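Local coordinates for TRAP dicarboxylate transporter-DctP subunit (Marinobacter aquaeolei, PDB 4PFI), which probably serves as the periplasmic solute-binding component of a TRAP transporter, capturing a substrate for uptake, at residues F57-R68 with Q262-Q273. Residues are numbered along the deposited sequence; the frame is centred on the assembly and turned at random.
Sequences FREQVEALSGGR and QERKWLEETIAQ
V61 lies across from W266 and F57 from T270 where helix 57-65 packs roughly antiparallel on helix 263-273, their axes 143° apart and 10.3 Å at closest approach. T270 illustrates how a small side chain fills a hole in a facing helix: it is a knob among F57, Q60, V61 and L64. With CG2 anti to its backbone N, T270 turns that methyl to F57 CD1 (3.6 Å) and its hydroxyl back along its own helix, where OG1 donates to W266 O at 2.7 Å; a water bridges the same OG1 to Q60 NE2. Deeper in, the F57 ring takes L267 CD1 at its edge, 3.6 Å from CZ. Toward the C-terminal end of helix 57-65, one face of the W266 indole lies under L64 CB and S65 CA, a double CH-pi contact, and R68 rests a guanidinium face on CH2 while NH1 donates to Q262 OE1 (2.8 Å) from above the amide plane. Replacing W266 by an alanine would probably open a gap beneath L64 and S65 and leave the R68 guanidinium, its resting surface gone, freer to turn. Both helices pack beside strand 96-99, which F57 and L267 touch, within the two-lobed fold of TRAP solute-binding proteins.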
loop_
_atom_site.group_PDB
_atom_site.type_symbol
_atom_site.label_atom_id
_atom_site.label_comp_id
_atom_site.label_asym_id
_atom_site.label_seq_id
_atom_site.Cartn_x
_atom_site.Cartn_y
_atom_site.Cartn_z
ATOM N N PHE A 57 8.131 7.005 14.585
ATOM C CA PHE A 57 7.005 7.736 15.162
ATOM C C PHE A 57 7.084 7.677 16.689
ATOM O O PHE A 57 6.817 8.666 17.370
ATOM C CB PHE A 57 5.678 7.146 14.692
ATOM C CG PHE A 57 4.459 7.794 15.296
ATOM C CD1 PHE A 57 3.950 8.977 14.769
ATOM C CD2 PHE A 57 3.802 7.207 16.361
ATOM C CE1 PHE A 57 2.813 9.570 15.301
ATOM C CE2 PHE A 57 2.659 7.791 16.908
ATOM C CZ PHE A 57 2.163 8.975 16.383
ATOM N N ARG A 58 7.481 6.515 17.209
ATOM C CA ARG A 58 7.621 6.320 18.645
ATOM C C ARG A 58 8.714 7.200 19.199
ATOM O O ARG A 58 8.478 7.943 20.145
ATOM C CB ARG A 58 7.921 4.848 18.987
ATOM C CG ARG A 58 8.133 4.562 20.483
ATOM C CD ARG A 58 8.367 3.094 20.752
ATOM N NE ARG A 58 9.505 2.634 19.968
ATOM C CZ ARG A 58 9.711 1.368 19.601
ATOM N NH1 ARG A 58 8.858 0.417 19.970
ATOM N NH2 ARG A 58 10.780 1.049 18.867
ATOM N N GLU A 59 9.912 7.109 18.616
ATOM C CA GLU A 59 11.071 7.845 19.129
ATOM C C GLU A 59 10.801 9.339 19.148
ATOM O O GLU A 59 11.144 10.023 20.105
ATOM C CB GLU A 59 12.318 7.564 18.297
ATOM C CG GLU A 59 12.940 6.241 18.627
ATOM C CD GLU A 59 13.949 5.773 17.588
ATOM O OE1 GLU A 59 13.828 6.167 16.404
ATOM O OE2 GLU A 59 14.867 4.996 17.952
ATOM N N GLN A 60 10.161 9.823 18.090
ATOM C CA GLN A 60 9.875 11.240 17.916
ATOM C C GLN A 60 8.830 11.722 18.911
ATOM O O GLN A 60 9.020 12.732 19.580
ATOM C CB GLN A 60 9.370 11.517 16.498
ATOM C CG GLN A 60 9.187 13.003 16.167
ATOM C CD GLN A 60 10.498 13.769 16.181
ATOM O OE1 GLN A 60 11.568 13.161 16.207
ATOM N NE2 GLN A 60 10.427 15.107 16.154
ATOM N N VAL A 61 7.713 11.018 18.988
ATOM C CA VAL A 61 6.648 11.427 19.888
ATOM C C VAL A 61 7.068 11.401 21.379
ATOM O O VAL A 61 6.671 12.268 22.149
ATOM C CB VAL A 61 5.377 10.600 19.656
ATOM C CG1 VAL A 61 4.455 10.672 20.843
ATOM C CG2 VAL A 61 4.681 11.116 18.415
ATOM N N GLU A 62 7.885 10.431 21.771
ATOM C CA GLU A 62 8.332 10.321 23.154
ATOM C C GLU A 62 9.280 11.478 23.501
ATOM O O GLU A 62 9.190 12.070 24.584
ATOM C CB GLU A 62 8.984 8.948 23.388
ATOM C CG GLU A 62 7.960 7.778 23.275
ATOM C CD GLU A 62 8.512 6.402 23.661
ATOM O OE1 GLU A 62 9.750 6.215 23.682
ATOM O OE2 GLU A 62 7.695 5.492 23.929
ATOM N N ALA A 63 10.152 11.833 22.563
ATOM C CA ALA A 63 11.088 12.934 22.773
ATOM C C ALA A 63 10.402 14.320 22.789
ATOM O O ALA A 63 10.816 15.197 23.535
ATOM C CB ALA A 63 12.192 12.889 21.723
ATOM N N LEU A 64 9.365 14.500 21.967
ATOM C CA LEU A 64 8.585 15.745 21.913
ATOM C C LEU A 64 7.743 15.941 23.165
ATOM O O LEU A 64 7.568 17.067 23.645
ATOM C CB LEU A 64 7.612 15.737 20.732
ATOM C CG LEU A 64 8.181 15.858 19.320
ATOM C CD1 LEU A 64 7.184 15.300 18.313
ATOM C CD2 LEU A 64 8.527 17.300 19.002
ATOM N N SER A 65 7.215 14.829 23.664
ATOM C CA SER A 65 6.253 14.815 24.746
ATOM C C SER A 65 6.946 14.801 26.117
ATOM O O SER A 65 6.285 14.948 27.142
ATOM C CB SER A 65 5.339 13.587 24.611
ATOM O OG SER A 65 5.986 12.409 25.068
ATOM N N GLY A 66 8.266 14.617 26.122
ATOM C CA GLY A 66 9.023 14.536 27.355
ATOM C C GLY A 66 8.598 13.374 28.227
ATOM O O GLY A 66 8.555 13.494 29.447
ATOM N N GLY A 67 8.280 12.241 27.616
ATOM C CA GLY A 67 7.862 11.075 28.381
ATOM C C GLY A 67 6.402 11.065 28.820
ATOM O O GLY A 67 5.915 10.038 29.278
ATOM N N ARG A 68 5.714 12.198 28.674
ATOM C CA ARG A 68 4.287 12.316 28.975
ATOM C C ARG A 68 3.437 11.374 28.086
ATOM O O ARG A 68 2.312 11.012 28.436
ATOM C CB ARG A 68 3.844 13.780 28.790
ATOM C CG ARG A 68 2.404 14.081 29.199
ATOM C CD ARG A 68 1.777 15.212 28.366
ATOM N NE ARG A 68 2.399 16.516 28.605
ATOM C CZ ARG A 68 1.978 17.657 28.059
ATOM N NH1 ARG A 68 0.934 17.650 27.231
ATOM N NH2 ARG A 68 2.603 18.802 28.339
ATOM N N GLN A 262 -2.369 20.445 21.717
ATOM C CA GLN A 262 -0.925 20.242 21.764
ATOM C C GLN A 262 -0.519 18.851 21.291
ATOM O O GLN A 262 0.390 18.697 20.473
ATOM C CB GLN A 262 -0.394 20.434 23.178
ATOM C CG GLN A 262 1.115 20.313 23.256
ATOM C CD GLN A 262 1.633 20.407 24.670
ATOM O OE1 GLN A 262 0.971 19.970 25.608
ATOM N NE2 GLN A 262 2.824 20.984 24.835
ATOM N N GLU A 263 -1.180 17.838 21.833
ATOM C CA GLU A 263 -0.868 16.465 21.482
ATOM C C GLU A 263 -1.290 16.193 20.041
ATOM O O GLU A 263 -0.612 15.474 19.327
ATOM C CB GLU A 263 -1.556 15.513 22.447
ATOM C CG GLU A 263 -1.074 15.697 23.863
ATOM C CD GLU A 263 -1.939 14.981 24.868
ATOM O OE1 GLU A 263 -1.985 15.437 26.034
ATOM O OE2 GLU A 263 -2.578 13.974 24.491
ATOM N N ARG A 264 -2.385 16.814 19.618
ATOM C CA ARG A 264 -2.869 16.698 18.250
ATOM C C ARG A 264 -1.872 17.318 17.280
ATOM O O ARG A 264 -1.854 16.978 16.103
ATOM C CB ARG A 264 -4.227 17.389 18.099
ATOM C CG ARG A 264 -4.923 17.143 16.763
ATOM C CD ARG A 264 -6.248 17.874 16.651
ATOM N NE ARG A 264 -7.113 17.629 17.803
ATOM C CZ ARG A 264 -8.394 17.981 17.876
ATOM N NH1 ARG A 264 -8.987 18.589 16.855
ATOM N NH2 ARG A 264 -9.087 17.712 18.974
ATOM N N LYS A 265 -1.048 18.236 17.772
ATOM C CA LYS A 265 0.003 18.808 16.946
ATOM C C LYS A 265 1.216 17.890 16.932
ATOM O O LYS A 265 1.877 17.760 15.916
ATOM C CB LYS A 265 0.385 20.202 17.437
ATOM C CG LYS A 265 -0.448 21.302 16.813
ATOM C CD LYS A 265 -0.312 22.609 17.576
ATOM C CE LYS A 265 1.138 23.035 17.720
ATOM N NZ LYS A 265 1.249 24.254 18.561
ATOM N N TRP A 266 1.500 17.254 18.063
ATOM C CA TRP A 266 2.577 16.276 18.141
ATOM C C TRP A 266 2.264 15.132 17.176
ATOM O O TRP A 266 3.106 14.714 16.386
ATOM C CB TRP A 266 2.693 15.742 19.566
ATOM C CG TRP A 266 3.287 16.726 20.525
ATOM C CD1 TRP A 266 4.002 17.843 20.209
ATOM C CD2 TRP A 266 3.215 16.689 21.956
ATOM N NE1 TRP A 266 4.386 18.503 21.352
ATOM C CE2 TRP A 266 3.915 17.816 22.438
ATOM C CE3 TRP A 266 2.630 15.813 22.875
ATOM C CZ2 TRP A 266 4.050 18.088 23.800
ATOM C CZ3 TRP A 266 2.761 16.088 24.229
ATOM C CH2 TRP A 266 3.467 17.216 24.675
ATOM N N LEU A 267 1.027 14.661 17.246
ATOM C CA LEU A 267 0.509 13.636 16.360
ATOM C C LEU A 267 0.604 14.074 14.893
ATOM O O LEU A 267 1.281 13.424 14.094
ATOM C CB LEU A 267 -0.941 13.339 16.740
ATOM C CG LEU A 267 -1.677 12.231 15.989
ATOM C CD1 LEU A 267 -0.876 10.928 15.938
ATOM C CD2 LEU A 267 -3.043 12.001 16.645
ATOM N N GLU A 268 -0.054 15.182 14.544
ATOM C CA GLU A 268 -0.142 15.601 13.145
ATOM C C GLU A 268 1.172 16.109 12.517
ATOM O O GLU A 268 1.412 15.882 11.326
ATOM C CB GLU A 268 -1.264 16.626 12.945
ATOM C CG GLU A 268 -2.648 15.995 12.953
ATOM C CD GLU A 268 -3.735 16.913 12.410
ATOM O OE1 GLU A 268 -3.788 18.097 12.816
ATOM O OE2 GLU A 268 -4.542 16.448 11.572
ATOM N N GLU A 269 2.013 16.780 13.298
ATOM C CA GLU A 269 3.276 17.310 12.781
ATOM C C GLU A 269 4.297 16.190 12.554
ATOM O O GLU A 269 5.105 16.247 11.626
ATOM C CB GLU A 269 3.875 18.346 13.734
ATOM C CG GLU A 269 3.288 19.743 13.598
ATOM C CD GLU A 269 3.844 20.720 14.633
ATOM O OE1 GLU A 269 4.528 20.272 15.583
ATOM O OE2 GLU A 269 3.600 21.942 14.498
ATOM N N THR A 270 4.266 15.187 13.423
ATOM C CA THR A 270 5.155 14.044 13.288
ATOM C C THR A 270 4.801 13.220 12.060
ATOM O O THR A 270 5.680 12.821 11.311
ATOM C CB THR A 270 5.093 13.131 14.503
ATOM O OG1 THR A 270 5.555 13.851 15.649
ATOM C CG2 THR A 270 5.966 11.910 14.268
ATOM N N ILE A 271 3.510 12.958 11.876
ATOM C CA ILE A 271 3.022 12.249 10.698
ATOM C C ILE A 271 3.475 13.003 9.447
ATOM O O ILE A 271 3.852 12.399 8.429
ATOM C CB ILE A 271 1.488 12.148 10.696
ATOM C CG1 ILE A 271 1.003 11.217 11.807
ATOM C CG2 ILE A 271 0.986 11.637 9.368
ATOM C CD1 ILE A 271 1.694 9.864 11.836
ATOM N N ALA A 272 3.443 14.329 9.548
ATOM C CA ALA A 272 3.796 15.217 8.454
ATOM C C ALA A 272 5.279 15.107 8.126
ATOM O O ALA A 272 5.647 15.044 6.959
ATOM C CB ALA A 272 3.423 16.673 8.814
ATOM N N GLN A 273 6.122 15.076 9.155
ATOM C CA GLN A 273 7.566 14.956 8.998
ATOM C C GLN A 273 7.926 13.614 8.397
ATOM O O GLN A 273 8.778 13.513 7.519
ATOM C CB GLN A 273 8.259 15.044 10.357
ATOM C CG GLN A 273 8.605 16.460 10.825
ATOM C CD GLN A 273 9.653 16.466 11.929
ATOM O OE1 GLN A 273 10.408 15.499 12.086
ATOM N NE2 GLN A 273 9.705 17.549 12.697
HETATM O O HOH W 1 7.744 15.677 14.860
HETATM O O HOH W 2 11.334 17.994 15.510
#